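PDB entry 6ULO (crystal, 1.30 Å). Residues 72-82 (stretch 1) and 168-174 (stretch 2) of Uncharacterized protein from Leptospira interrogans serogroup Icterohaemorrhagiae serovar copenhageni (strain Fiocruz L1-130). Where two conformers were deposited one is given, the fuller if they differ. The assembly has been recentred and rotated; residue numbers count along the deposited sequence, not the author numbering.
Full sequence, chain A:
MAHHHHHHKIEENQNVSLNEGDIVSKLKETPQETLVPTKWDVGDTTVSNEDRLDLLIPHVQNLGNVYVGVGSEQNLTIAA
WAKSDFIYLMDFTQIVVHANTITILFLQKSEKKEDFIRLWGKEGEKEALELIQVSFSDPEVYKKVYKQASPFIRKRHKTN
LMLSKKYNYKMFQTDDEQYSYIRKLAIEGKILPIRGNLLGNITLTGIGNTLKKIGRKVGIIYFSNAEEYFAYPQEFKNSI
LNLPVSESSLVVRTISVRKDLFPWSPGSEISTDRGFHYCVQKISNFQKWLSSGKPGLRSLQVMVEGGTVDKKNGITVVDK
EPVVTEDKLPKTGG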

# COMPACT_ATOMS: atom_id res chain seq x y z
N SER A 72 4.81 -0.73 -1.70
CA SER A 72 5.13 -2.13 -1.92
C SER A 72 4.60 -3.05 -0.83
O SER A 72 3.41 -3.01 -0.50
N GLU A 73 5.48 -3.89 -0.24
CA GLU A 73 5.01 -4.94 0.67
C GLU A 73 4.34 -4.43 1.93
O GLU A 73 3.54 -5.17 2.53
N GLN A 74 4.62 -3.19 2.35
CA GLN A 74 3.96 -2.70 3.56
C GLN A 74 2.45 -2.66 3.39
O GLN A 74 1.70 -2.75 4.38
N ASN A 75 1.96 -2.55 2.15
CA ASN A 75 0.52 -2.59 1.89
C ASN A 75 -0.07 -3.95 2.23
O ASN A 75 -1.23 -4.03 2.66
N LEU A 76 0.69 -5.01 1.98
CA LEU A 76 0.21 -6.35 2.32
C LEU A 76 0.14 -6.52 3.83
O LEU A 76 -0.79 -7.14 4.36
N THR A 77 1.11 -5.95 4.57
CA THR A 77 1.02 -5.96 6.02
C THR A 77 -0.28 -5.31 6.49
O THR A 77 -1.02 -5.89 7.30
N ILE A 78 -0.57 -4.09 6.00
CA ILE A 78 -1.72 -3.38 6.52
C ILE A 78 -3.02 -4.06 6.08
O ILE A 78 -3.97 -4.19 6.86
N ALA A 79 -3.06 -4.52 4.82
CA ALA A 79 -4.26 -5.18 4.29
C ALA A 79 -4.57 -6.48 5.03
O ALA A 79 -5.74 -6.83 5.21
N ALA A 80 -3.54 -7.22 5.46
CA ALA A 80 -3.81 -8.43 6.23
C ALA A 80 -4.44 -8.08 7.57
O ALA A 80 -5.37 -8.76 8.03
N TRP A 81 -3.92 -7.04 8.24
CA TRP A 81 -4.54 -6.59 9.49
C TRP A 81 -5.98 -6.18 9.27
O TRP A 81 -6.86 -6.45 10.10
N ALA A 82 -6.24 -5.46 8.17
CA ALA A 82 -7.58 -4.97 7.87
C ALA A 82 -8.50 -6.07 7.37
O ALA A 82 -9.72 -5.88 7.37
N ASN A 168 6.63 -7.24 19.36
CA ASN A 168 5.70 -8.33 19.69
C ASN A 168 4.36 -8.16 18.96
O ASN A 168 3.30 -8.06 19.58
N TYR A 169 4.43 -8.19 17.64
CA TYR A 169 3.21 -8.16 16.86
C TYR A 169 3.33 -9.11 15.68
O TYR A 169 4.43 -9.48 15.26
N LYS A 170 2.17 -9.50 15.14
CA LYS A 170 2.09 -10.34 13.95
C LYS A 170 2.05 -9.49 12.70
O LYS A 170 1.37 -8.45 12.65
N MET A 171 2.73 -9.96 11.65
CA MET A 171 2.57 -9.35 10.32
C MET A 171 2.74 -10.48 9.29
O MET A 171 3.12 -11.61 9.63
N PHE A 172 2.38 -10.20 8.03
CA PHE A 172 2.18 -11.30 7.07
C PHE A 172 3.45 -12.08 6.77
O PHE A 172 3.34 -13.20 6.25
N GLN A 173 4.64 -11.53 7.05
CA GLN A 173 5.87 -12.27 6.80
C GLN A 173 6.28 -13.14 7.98
O GLN A 173 7.14 -14.00 7.82
N THR A 174 5.67 -12.94 9.14
CA THR A 174 6.10 -13.59 10.36
C THR A 174 4.98 -14.36 11.06
O THR A 174 5.23 -14.93 12.12

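A helix can receive an irregular segment without offering it a continuous groove, provided that its side chains form a corner for one bulky residue and water occupies a gap that remains. The contact between residues 72-82 and 168-174, whose touching residues lie at least 88 positions apart in sequence, is a compact example, burying 378 Å² in total. The first stretch brings up Glu73, Leu76, Thr77, Ala80 and Trp81, spaced three and four apart so that they share one side, whereas Gln74 and Asn75 direct their CA-to-CB bonds away.

The principal bump is Phe172. It gives up more area than any other residue here, and its backbone comes nearest the helix at Thr77, with the two CA atoms 5.6 Å apart. Its CA-to-CB bond points toward the helix, and a p rotamer (chi1 87°) sets the ring into the corner between Leu76 and Thr77. Leu76, in its m,t rotamer, covers one face: its CB lies 3.9 Å from the ring centroid, close to the ring normal, in a CH-pi contact, and 3.7 Å from Phe172 CE2. Thr77, also m, meets the edge instead, with OG1 3.3 Å from Phe172 CD2. Ala80 meets only the root of this side chain, its CB 4.4 Å from Phe172 CB. Towards the other end of the ring, the backbone O of Glu73 approaches Phe172 CE2 at 3.6 Å.

Trp81 makes a separate contact further along the helix. Its CA-to-CB bond runs sideways, but the m rotamer carries the indole back to the segment. There Trp81 NE1 donates a hydrogen bond to Lys170 O at 2.9 Å, the carbonyl lying near the indole plane at the ring edge. Apolar contacts lie beside this bond: Trp81 CZ2 lies 3.9 Å from Tyr169 CD1 and 4.2 Å from Met171 CB. Met171 folds through three p torsions, bringing CE to 3.5 Å from Thr77 OG1, while its SD accepts a weak hydrogen bond from Gln173 N at 3.4 Å. The CA-to-CB bond of Lys170 runs sideways, and its extended chain (m,t,t,t) leaves the contact.

Polar groups complete the fit. Glu73 and Gln173 reach past the phenyl ring, leaving Glu73 OE2 3.0 Å from Gln173 NE2. A water bridges the backbones, donating to Thr77 O at 2.9 Å and accepting a weak hydrogen bond from Phe172 N, also at 2.9 Å. The fit thus combines a phenyl ring in a corner, an indole hydrogen bond and a water in the gap by Ala80 and Trp81.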

# COMPACT_ATOMS: atom_id res chain seq x y z
CB SER A 72 6.65 -2.21 -2.12
OG SER A 72 7.00 -1.35 -3.18
CB GLU A 73 6.16 -5.90 1.07
CG GLU A 73 6.56 -6.82 -0.08
CD GLU A 73 7.86 -7.47 0.28
OE1 GLU A 73 8.92 -6.85 0.03
OE2 GLU A 73 7.84 -8.57 0.86
CB GLN A 74 4.51 -1.33 3.98
CG GLN A 74 4.07 -0.15 3.11
CD GLN A 74 4.98 0.13 1.95
OE1 GLN A 74 5.43 -0.77 1.25
NE2 GLN A 74 5.24 1.41 1.69
CB ASN A 75 0.27 -2.28 0.43
CG ASN A 75 0.60 -0.83 0.12
OD1 ASN A 75 -0.11 0.08 0.54
ND2 ASN A 75 1.68 -0.61 -0.62
CB LEU A 76 1.09 -7.41 1.65
CG LEU A 76 1.22 -7.20 0.14
CD1 LEU A 76 2.10 -8.29 -0.44
CD2 LEU A 76 -0.10 -7.18 -0.61
CB THR A 77 2.22 -5.24 6.60
OG1 THR A 77 3.37 -6.01 6.26
CG2 THR A 77 2.13 -5.10 8.13
CB ILE A 78 -1.68 -1.91 6.07
CG1 ILE A 78 -0.39 -1.23 6.54
CG2 ILE A 78 -2.91 -1.17 6.52
CD1 ILE A 78 -0.16 0.18 5.94
CB ALA A 79 -4.10 -5.47 2.80
CB ALA A 80 -2.52 -9.24 6.42
CB TRP A 81 -3.75 -5.41 10.05
CG TRP A 81 -2.36 -5.72 10.50
CD1 TRP A 81 -1.86 -6.94 10.83
CD2 TRP A 81 -1.27 -4.80 10.62
NE1 TRP A 81 -0.52 -6.84 11.20
CE2 TRP A 81 -0.15 -5.53 11.08
CE3 TRP A 81 -1.14 -3.42 10.42
CZ2 TRP A 81 1.08 -4.92 11.34
CZ3 TRP A 81 0.09 -2.81 10.64
CH2 TRP A 81 1.16 -3.55 11.13
CB ALA A 82 -7.48 -3.86 6.83
CB ASN A 168 5.48 -8.50 21.20
CG ASN A 168 4.70 -9.79 21.54
OD1 ASN A 168 4.66 -10.73 20.75
ND2 ASN A 168 4.06 -9.81 22.71
CB TYR A 169 2.86 -6.75 16.35
CG TYR A 169 3.85 -6.17 15.36
CD1 TYR A 169 3.61 -6.23 13.98
CD2 TYR A 169 5.00 -5.51 15.81
CE1 TYR A 169 4.49 -5.66 13.08
CE2 TYR A 169 5.90 -4.96 14.92
CZ TYR A 169 5.63 -5.02 13.55
OH TYR A 169 6.50 -4.44 12.64
CB LYS A 170 0.81 -11.16 14.01
CG LYS A 170 0.77 -12.17 15.15
CD LYS A 170 -0.64 -12.78 15.22
CE LYS A 170 -0.73 -13.88 16.25
NZ LYS A 170 -2.03 -14.61 16.27
CB MET A 171 3.50 -8.13 10.15
CG MET A 171 4.99 -8.40 10.42
SD MET A 171 5.90 -9.09 9.04
CE MET A 171 5.88 -7.72 7.90
CB PHE A 172 1.51 -10.79 5.78
CG PHE A 172 2.47 -10.28 4.72
CD1 PHE A 172 2.82 -11.06 3.61
CD2 PHE A 172 2.99 -8.99 4.80
CE1 PHE A 172 3.68 -10.57 2.64
CE2 PHE A 172 3.86 -8.51 3.83
CZ PHE A 172 4.20 -9.29 2.74
CB GLN A 173 7.05 -11.35 6.43
CG GLN A 173 6.76 -10.56 5.14
CD GLN A 173 7.68 -9.37 4.93
OE1 GLN A 173 8.52 -9.08 5.78
NE2 GLN A 173 7.45 -8.62 3.86
CB THR A 174 6.70 -12.59 11.37
OG1 THR A 174 5.68 -11.65 11.76
CG2 THR A 174 7.88 -11.84 10.80
O HOH W 1 0.24 -8.29 8.25